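Long-range contact in restriction endonuclease S subunits (Thermoanaerobacter tengcongensis, PDB 3OKG), which probably serves as the DNA-recognising specificity subunit of a type I methyltransferase, working together with M polypeptides: residues D60-G64 against E393-K397. Numbering follows the deposited sequence.
Sequences DSTVG and EAELK
T62 and S61 meet L396, E393 and K397 where a turn of the first DNA specificity domain packs on helix 392-407, most of which falls in the predicted C-terminal coiled coil. The turn joins strands 59-60 and 65-66 and opens with an Asx turn, in which D60 OD1 accepts from T62 N at 2.9 Å, with the donor 38° out of the carboxylate plane. T62 divides its branches between two helix residues. With T62 chi1 at -60°, OG1 sits beside the backbone N and CG2 is anti to it; CG2 lies 3.5 Å from both CB and CD1 of L396, the latter a tight carbon pair, while OG1 rests 3.4 Å from E393 CG. L396 in turn packs on V191, R192 and R195, so that this leucine side chain touches both the turn and the long helix 174-216. K397 runs extended beyond CG past the turn, bringing its CE within 3.3 Å of S61 O. Its ammonium donates to L99 O and is also shared between the segments: E393, one helical turn earlier, forms a salt bridge through the anti lone pair of OE2, 2.9 Å from K397 NZ. With S61 chi1 at 66°, OG lies between the backbone N and carbonyl carbon and accepts from K397 NZ at 3.1 Å.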
ATOM      1  N   ASP A  60     -14.335   8.038  10.195  1.00 20.83           N
ATOM      2  CA  ASP A  60     -13.202   7.334   9.604  1.00 19.97           C
ATOM      3  C   ASP A  60     -13.775   6.093   8.903  1.00 14.10           C
ATOM      4  O   ASP A  60     -14.162   5.109   9.558  1.00 18.32           O
ATOM      5  CB  ASP A  60     -12.204   6.897  10.699  1.00 23.60           C
ATOM      6  CG  ASP A  60     -11.053   6.064  10.138  1.00 34.04           C
ATOM      7  OD1 ASP A  60     -11.078   5.744   8.929  1.00 28.66           O
ATOM      8  OD2 ASP A  60     -10.115   5.726  10.897  1.00 31.78           O
ATOM      9  N   SER A  61     -13.826   6.137   7.582  1.00 16.09           N
ATOM     10  CA  SER A  61     -14.551   5.089   6.843  1.00 24.28           C
ATOM     11  C   SER A  61     -13.753   3.795   6.830  1.00 21.45           C
ATOM     12  O   SER A  61     -14.292   2.729   6.546  1.00 21.51           O
ATOM     13  CB  SER A  61     -14.831   5.516   5.392  1.00 23.71           C
ATOM     14  OG  SER A  61     -13.618   5.637   4.664  1.00 21.14           O
ATOM     15  N   THR A  62     -12.454   3.899   7.105  1.00 21.49           N
ATOM     16  CA  THR A  62     -11.613   2.696   7.110  1.00 20.92           C
ATOM     17  C   THR A  62     -12.015   1.667   8.161  1.00 24.22           C
ATOM     18  O   THR A  62     -12.005   0.465   7.893  1.00 26.86           O
ATOM     19  CB  THR A  62     -10.136   3.052   7.220  1.00 32.60           C
ATOM     20  OG1 THR A  62      -9.776   3.856   6.091  1.00 28.97           O
ATOM     21  CG2 THR A  62      -9.274   1.783   7.251  1.00 28.98           C
ATOM     22  N   VAL A  63     -12.381   2.123   9.353  1.00 20.38           N
ATOM     23  CA  VAL A  63     -12.847   1.195  10.372  1.00 28.56           C
ATOM     24  C   VAL A  63     -14.284   1.466  10.781  1.00 23.75           C
ATOM     25  O   VAL A  63     -14.857   0.706  11.545  1.00 22.80           O
ATOM     26  CB  VAL A  63     -11.978   1.236  11.612  1.00 28.96           C
ATOM     27  CG1 VAL A  63     -10.565   0.775  11.261  1.00 30.71           C
ATOM     28  CG2 VAL A  63     -11.965   2.652  12.166  1.00 19.91           C
ATOM     29  N   GLY A  64     -14.870   2.529  10.247  1.00 21.71           N
ATOM     30  CA  GLY A  64     -16.254   2.821  10.534  1.00 20.49           C
ATOM     31  C   GLY A  64     -16.430   3.385  11.929  1.00 18.41           C
ATOM     32  O   GLY A  64     -17.191   2.847  12.727  1.00 19.08           O
ATOM     33  N   GLU A 393      -5.740   2.082   3.961  1.00 42.66           N
ATOM     34  CA  GLU A 393      -7.176   2.082   3.726  1.00 53.76           C
ATOM     35  C   GLU A 393      -7.653   0.830   2.962  1.00 50.99           C
ATOM     36  O   GLU A 393      -8.652   0.200   3.351  1.00 28.12           O
ATOM     37  CB  GLU A 393      -7.628   3.362   3.022  1.00 34.58           C
ATOM     38  CG  GLU A 393      -9.150   3.387   2.820  1.00 43.94           C
ATOM     39  CD  GLU A 393      -9.610   4.498   1.887  1.00 71.66           C
ATOM     40  OE1 GLU A 393      -8.753   5.108   1.205  1.00 53.11           O
ATOM     41  OE2 GLU A 393     -10.834   4.752   1.833  1.00 64.12           O
ATOM     42  N   ALA A 394      -6.943   0.467   1.890  1.00 30.93           N
ATOM     43  CA  ALA A 394      -7.311  -0.724   1.107  1.00 27.00           C
ATOM     44  C   ALA A 394      -7.149  -2.031   1.880  1.00 46.38           C
ATOM     45  O   ALA A 394      -8.048  -2.877   1.906  1.00 32.83           O
ATOM     46  CB  ALA A 394      -6.513  -0.774  -0.181  1.00 43.43           C
ATOM     47  N   GLU A 395      -6.009  -2.219   2.520  1.00 35.02           N
ATOM     48  CA  GLU A 395      -5.833  -3.471   3.237  1.00 42.72           C
ATOM     49  C   GLU A 395      -6.937  -3.617   4.289  1.00 42.98           C
ATOM     50  O   GLU A 395      -7.565  -4.667   4.407  1.00 31.82           O
ATOM     51  CB  GLU A 395      -4.447  -3.588   3.887  1.00 37.48           C
ATOM     52  CG  GLU A 395      -3.914  -5.014   3.867  1.00 57.76           C
ATOM     53  CD  GLU A 395      -2.971  -5.358   5.021  1.00 37.41           C
ATOM     54  OE1 GLU A 395      -2.500  -6.513   5.031  1.00 46.28           O
ATOM     55  OE2 GLU A 395      -2.703  -4.512   5.916  1.00 39.28           O
ATOM     56  N   LEU A 396      -7.183  -2.570   5.059  1.00 28.96           N
ATOM     57  CA  LEU A 396      -8.139  -2.719   6.110  1.00 25.73           C
ATOM     58  C   LEU A 396      -9.546  -2.973   5.528  1.00 19.78           C
ATOM     59  O   LEU A 396     -10.228  -3.851   6.002  1.00 26.64           O
ATOM     60  CB  LEU A 396      -8.109  -1.533   7.087  1.00 27.72           C
ATOM     61  CG  LEU A 396      -6.757  -1.218   7.769  1.00 41.54           C
ATOM     62  CD1 LEU A 396      -6.978  -0.229   8.912  1.00 48.37           C
ATOM     63  CD2 LEU A 396      -6.078  -2.490   8.292  1.00 40.08           C
ATOM     64  N   LYS A 397      -9.972  -2.224   4.511  1.00 20.82           N
ATOM     65  CA  LYS A 397     -11.351  -2.362   4.059  1.00 21.28           C
ATOM     66  C   LYS A 397     -11.612  -3.725   3.403  1.00 26.41           C
ATOM     67  O   LYS A 397     -12.649  -4.344   3.614  1.00 21.13           O
ATOM     68  CB  LYS A 397     -11.729  -1.203   3.133  1.00 24.61           C
ATOM     69  CG  LYS A 397     -12.170   0.062   3.882  1.00 27.26           C
ATOM     70  CD  LYS A 397     -12.399   1.199   2.866  1.00 32.51           C
ATOM     71  CE  LYS A 397     -13.075   2.400   3.494  1.00 30.70           C
ATOM     72  NZ  LYS A 397     -13.370   3.430   2.470  1.00 39.39           N
TER